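Local coordinates for long form salivary protein D7L1 (PDB 3DXL) that binds and sequesters host biogenic amines and leukotrienes at a mosquito bite, taking lipids and amines into separate pockets and so easing blood feeding, at residues S71-L83 against N126-L138. Residues are numbered along the deposited sequence; the frame is centred on the assembly and turned at random.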
loop_
_atom_site.group_PDB
_atom_site.type_symbol
_atom_site.label_atom_id
_atom_site.label_comp_id
_atom_site.label_asym_id
_atom_site.label_seq_id
_atom_site.Cartn_x
_atom_site.Cartn_y
_atom_site.Cartn_z
ATOM N N SER A 71 7.247 17.617 -8.699
ATOM C CA SER A 71 6.025 17.449 -9.479
ATOM C C SER A 71 4.881 16.871 -8.648
ATOM O O SER A 71 3.741 17.312 -8.778
ATOM C CB SER A 71 6.275 16.577 -10.714
ATOM O OG SER A 71 7.309 17.120 -11.521
ATOM N N VAL A 72 5.190 15.899 -7.784
ATOM C CA VAL A 72 4.155 15.271 -6.964
ATOM C C VAL A 72 3.504 16.267 -5.999
ATOM O O VAL A 72 2.327 16.142 -5.690
ATOM C CB VAL A 72 4.669 13.996 -6.226
ATOM C CG1 VAL A 72 5.769 14.333 -5.232
ATOM C CG2 VAL A 72 3.523 13.282 -5.534
ATOM N N ILE A 73 4.259 17.276 -5.550
ATOM C CA ILE A 73 3.707 18.294 -4.660
ATOM C C ILE A 73 2.568 19.053 -5.353
ATOM O O ILE A 73 1.494 19.239 -4.777
ATOM C CB ILE A 73 4.807 19.258 -4.160
ATOM C CG1 ILE A 73 5.796 18.491 -3.282
ATOM C CG2 ILE A 73 4.194 20.460 -3.413
ATOM C CD1 ILE A 73 7.085 19.256 -3.011
ATOM N N GLN A 74 2.804 19.470 -6.594
ATOM C CA GLN A 74 1.769 20.165 -7.359
ATOM C C GLN A 74 0.589 19.245 -7.706
ATOM O O GLN A 74 -0.562 19.673 -7.644
ATOM C CB GLN A 74 2.352 20.822 -8.612
ATOM C CG GLN A 74 3.391 21.927 -8.328
ATOM C CD GLN A 74 2.858 23.105 -7.499
ATOM O OE1 GLN A 74 1.657 23.408 -7.497
ATOM N NE2 GLN A 74 3.766 23.782 -6.799
ATOM N N GLU A 75 0.874 17.980 -8.039
ATOM C CA GLU A 75 -0.181 17.003 -8.303
ATOM C C GLU A 75 -1.039 16.801 -7.060
ATOM O O GLU A 75 -2.271 16.760 -7.132
ATOM C CB GLU A 75 0.406 15.660 -8.755
ATOM C CG GLU A 75 0.880 15.627 -10.199
ATOM C CD GLU A 75 -0.219 15.978 -11.193
ATOM O OE1 GLU A 75 -1.327 15.401 -11.106
ATOM O OE2 GLU A 75 0.034 16.840 -12.057
ATOM N N GLN A 76 -0.373 16.695 -5.912
ATOM C CA GLN A 76 -1.052 16.502 -4.648
ATOM C C GLN A 76 -1.963 17.679 -4.292
ATOM O O GLN A 76 -3.112 17.493 -3.887
ATOM C CB GLN A 76 -0.031 16.228 -3.542
ATOM C CG GLN A 76 -0.632 15.730 -2.243
ATOM C CD GLN A 76 -1.183 14.316 -2.321
ATOM O OE1 GLN A 76 -1.091 13.647 -3.348
ATOM N NE2 GLN A 76 -1.763 13.869 -1.229
ATOM N N PHE A 77 -1.444 18.891 -4.447
ATOM C CA PHE A 77 -2.203 20.099 -4.135
ATOM C C PHE A 77 -3.389 20.299 -5.089
ATOM O O PHE A 77 -4.450 20.753 -4.674
ATOM C CB PHE A 77 -1.257 21.305 -4.130
ATOM C CG PHE A 77 -1.901 22.608 -3.735
ATOM C CD1 PHE A 77 -2.762 22.694 -2.649
ATOM C CD2 PHE A 77 -1.589 23.770 -4.437
ATOM C CE1 PHE A 77 -3.332 23.924 -2.295
ATOM C CE2 PHE A 77 -2.148 24.995 -4.086
ATOM C CZ PHE A 77 -3.013 25.075 -3.017
ATOM N N LYS A 78 -3.194 19.962 -6.358
ATOM C CA LYS A 78 -4.284 20.006 -7.340
ATOM C C LYS A 78 -5.446 19.099 -6.926
ATOM O O LYS A 78 -6.613 19.478 -7.034
ATOM C CB LYS A 78 -3.764 19.618 -8.720
ATOM C CG LYS A 78 -4.802 19.654 -9.831
ATOM C CD LYS A 78 -4.172 19.263 -11.157
ATOM C CE LYS A 78 -5.092 19.558 -12.327
ATOM N NZ LYS A 78 -4.470 19.137 -13.612
ATOM N N ALA A 79 -5.107 17.906 -6.443
ATOM C CA ALA A 79 -6.106 16.937 -5.994
ATOM C C ALA A 79 -6.736 17.328 -4.661
ATOM O O ALA A 79 -7.898 17.004 -4.398
ATOM C CB ALA A 79 -5.492 15.552 -5.897
ATOM N N TYR A 80 -5.971 18.023 -3.812
ATOM C CA TYR A 80 -6.442 18.386 -2.476
ATOM C C TYR A 80 -6.246 19.871 -2.140
ATOM O O TYR A 80 -5.408 20.217 -1.298
ATOM C CB TYR A 80 -5.790 17.489 -1.410
ATOM C CG TYR A 80 -6.091 16.028 -1.634
ATOM C CD1 TYR A 80 -7.305 15.482 -1.225
ATOM C CD2 TYR A 80 -5.181 15.209 -2.297
ATOM C CE1 TYR A 80 -7.603 14.151 -1.454
ATOM C CE2 TYR A 80 -5.466 13.871 -2.531
ATOM C CZ TYR A 80 -6.678 13.358 -2.107
ATOM O OH TYR A 80 -6.969 12.039 -2.341
ATOM N N PRO A 81 -7.022 20.760 -2.797
ATOM C CA PRO A 81 -6.902 22.208 -2.534
ATOM C C PRO A 81 -7.108 22.593 -1.072
ATOM O O PRO A 81 -6.545 23.590 -0.616
ATOM C CB PRO A 81 -8.006 22.843 -3.400
ATOM C CG PRO A 81 -8.832 21.717 -3.917
ATOM C CD PRO A 81 -8.021 20.467 -3.842
ATOM N N SER A 82 -7.912 21.824 -0.347
ATOM C CA SER A 82 -8.186 22.110 1.058
ATOM C C SER A 82 -7.003 21.832 1.995
ATOM O O SER A 82 -7.020 22.244 3.158
ATOM C CB SER A 82 -9.419 21.328 1.528
ATOM O OG SER A 82 -9.150 19.933 1.593
ATOM N N LEU A 83 -5.986 21.130 1.495
ATOM C CA LEU A 83 -4.866 20.696 2.338
ATOM C C LEU A 83 -3.609 21.548 2.195
ATOM O O LEU A 83 -2.545 21.195 2.705
ATOM C CB LEU A 83 -4.539 19.223 2.077
ATOM C CG LEU A 83 -5.646 18.206 2.367
ATOM C CD1 LEU A 83 -5.135 16.804 2.083
ATOM C CD2 LEU A 83 -6.169 18.285 3.790
ATOM N N ASN A 126 0.381 18.350 6.116
ATOM C CA ASN A 126 -0.994 18.613 5.707
ATOM C C ASN A 126 -1.317 18.068 4.323
ATOM O O ASN A 126 -2.369 17.448 4.117
ATOM C CB ASN A 126 -1.296 20.109 5.764
ATOM C CG ASN A 126 -1.402 20.631 7.182
ATOM O OD1 ASN A 126 -1.291 19.891 8.149
ATOM N ND2 ASN A 126 -1.611 21.940 7.305
ATOM N N LEU A 127 -0.417 18.286 3.376
ATOM C CA LEU A 127 -0.656 17.923 1.984
ATOM C C LEU A 127 -0.724 16.420 1.753
ATOM O O LEU A 127 -1.484 15.954 0.895
ATOM C CB LEU A 127 0.442 18.511 1.109
ATOM C CG LEU A 127 0.222 18.650 -0.391
ATOM C CD1 LEU A 127 -1.064 19.402 -0.677
ATOM C CD2 LEU A 127 1.391 19.410 -0.983
ATOM N N PHE A 128 0.099 15.683 2.488
ATOM C CA PHE A 128 0.258 14.252 2.271
ATOM C C PHE A 128 -0.422 13.423 3.352
ATOM O O PHE A 128 0.019 12.314 3.681
ATOM C CB PHE A 128 1.731 13.913 2.099
ATOM C CG PHE A 128 2.277 14.333 0.777
ATOM C CD1 PHE A 128 2.025 13.573 -0.364
ATOM C CD2 PHE A 128 3.011 15.509 0.647
ATOM C CE1 PHE A 128 2.513 13.956 -1.605
ATOM C CE2 PHE A 128 3.499 15.902 -0.592
ATOM C CZ PHE A 128 3.257 15.129 -1.722
ATOM N N HIS A 129 -1.523 13.959 3.878
ATOM C CA HIS A 129 -2.463 13.196 4.727
ATOM C C HIS A 129 -1.839 12.739 6.040
ATOM O O HIS A 129 -2.132 11.642 6.531
ATOM C CB HIS A 129 -3.109 12.019 3.968
ATOM C CG HIS A 129 -3.721 12.418 2.668
ATOM N ND1 HIS A 129 -4.706 13.381 2.572
ATOM C CD2 HIS A 129 -3.489 11.983 1.410
ATOM C CE1 HIS A 129 -5.048 13.526 1.303
ATOM N NE2 HIS A 129 -4.328 12.684 0.579
ATOM N N GLY A 130 -0.983 13.595 6.596
ATOM C CA GLY A 130 -0.390 13.387 7.903
ATOM C C GLY A 130 -1.062 14.182 9.007
ATOM O O GLY A 130 -0.799 13.938 10.179
ATOM N N ASN A 131 -1.919 15.136 8.643
ATOM C CA ASN A 131 -2.649 15.927 9.634
ATOM C C ASN A 131 -3.851 15.121 10.117
ATOM O O ASN A 131 -4.777 14.856 9.354
ATOM C CB ASN A 131 -3.079 17.276 9.044
ATOM C CG ASN A 131 -3.789 18.170 10.052
ATOM O OD1 ASN A 131 -4.725 17.750 10.728
ATOM N ND2 ASN A 131 -3.344 19.417 10.148
ATOM N N LYS A 132 -3.829 14.721 11.386
ATOM C CA LYS A 132 -4.854 13.830 11.933
ATOM C C LYS A 132 -6.272 14.377 11.795
ATOM O O LYS A 132 -7.180 13.656 11.379
ATOM C CB LYS A 132 -4.556 13.503 13.397
ATOM C CG LYS A 132 -3.304 12.665 13.580
ATOM C CD LYS A 132 -3.015 12.422 15.043
ATOM C CE LYS A 132 -1.679 11.720 15.216
ATOM N NZ LYS A 132 -1.272 11.650 16.646
ATOM N N GLU A 133 -6.466 15.649 12.128
ATOM C CA GLU A 133 -7.796 16.255 12.062
ATOM C C GLU A 133 -8.299 16.379 10.628
ATOM O O GLU A 133 -9.445 16.022 10.333
ATOM C CB GLU A 133 -7.834 17.612 12.780
ATOM C CG GLU A 133 -9.201 18.310 12.761
ATOM C CD GLU A 133 -10.288 17.586 13.559
ATOM O OE1 GLU A 133 -9.983 16.640 14.322
ATOM O OE2 GLU A 133 -11.467 17.978 13.426
ATOM N N LEU A 134 -7.445 16.863 9.733
ATOM C CA LEU A 134 -7.832 17.004 8.342
ATOM C C LEU A 134 -8.124 15.643 7.710
ATOM O O LEU A 134 -9.071 15.501 6.944
ATOM C CB LEU A 134 -6.754 17.745 7.546
ATOM C CG LEU A 134 -6.537 19.232 7.874
ATOM C CD1 LEU A 134 -5.330 19.781 7.120
ATOM C CD2 LEU A 134 -7.784 20.056 7.565
ATOM N N THR A 135 -7.308 14.647 8.035
ATOM C CA THR A 135 -7.441 13.329 7.431
ATOM C C THR A 135 -8.717 12.630 7.929
ATOM O O THR A 135 -9.428 11.993 7.148
ATOM C CB THR A 135 -6.164 12.510 7.657
ATOM O OG1 THR A 135 -5.041 13.245 7.150
ATOM C CG2 THR A 135 -6.237 11.170 6.947
ATOM N N LYS A 136 -9.048 12.813 9.205
ATOM C CA LYS A 136 -10.307 12.295 9.752
ATOM C C LYS A 136 -11.503 12.809 8.952
ATOM O O LYS A 136 -12.414 12.046 8.612
ATOM C CB LYS A 136 -10.439 12.688 11.225
ATOM C CG LYS A 136 -11.762 12.307 11.886
ATOM C CD LYS A 136 -11.868 12.908 13.279
ATOM C CE LYS A 136 -13.274 12.769 13.841
ATOM N NZ LYS A 136 -13.634 11.355 14.136
ATOM N N GLY A 137 -11.499 14.109 8.655
ATOM C CA GLY A 137 -12.573 14.714 7.879
ATOM C C GLY A 137 -12.669 14.158 6.475
ATOM O O GLY A 137 -13.760 13.923 5.968
ATOM N N LEU A 138 -11.525 13.960 5.835
ATOM C CA LEU A 138 -11.502 13.376 4.496
ATOM C C LEU A 138 -12.020 11.930 4.484
ATOM O O LEU A 138 -12.826 11.562 3.616
ATOM C CB LEU A 138 -10.101 13.455 3.901
ATOM C CG LEU A 138 -9.895 13.182 2.411
ATOM C CD1 LEU A 138 -10.986 13.793 1.532
ATOM C CD2 LEU A 138 -8.530 13.691 1.987
HETATM O O HOH W 1 -2.356 23.500 4.943
#
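Beside the N-terminal, lipid-binding pocket of this protein of two odorant-binding-protein-like domains, Gln76 and Tyr80 of helix 71-79 and the turn after it meet Leu127, Phe128 and His129, where helix 121-127 ends and the chain turns toward helix 132-142. Gln76 reaches across with CG anti to the backbone N (chi1 -168°) and a bend at chi2; its NE2 donates to Leu127 O at 3.0 Å, the acceptor lying in the amide plane. Its OE1 accepts from Phe4 N, so both ends of the buried amide are held. On the way, Gln76 CG sits over one face of the Phe128 ring, 4.0 Å from the centroid in a CH-pi contact, and the amide runs nearly parallel to that ring, 12° apart. Val72 CG2 meets the same ring at its edge. The ring lies close to Trp37, which binds leukotriene E4, as does Gly130 in the turn itself.

His129 stands edge-on over Tyr80 in a T-shaped stack, centroids 4.6 Å apart and planes at 89°, with CE1 above the centre of the tyrosine ring. His129 NE2 hydrogen-bonds to Phe4 O, so the N-terminal segment grips Gln76 and His129 alike. Leu83 CD1 packs at 3.4 Å against His129 CE1, while its other branch, CD2, touches Leu134 CD1 at 3.7 Å. Leu127 spreads its two methyls along one side of helix 71-79, CD1 on Phe77 CA and CB, CD2 one turn earlier on Ile73 CG2. Further out, Asn131 N-caps helix 132-142, OD1 accepting from Leu134 N, and its ND2 donates a hydrogen bond back to Asn126 OD1 at 2.9 Å.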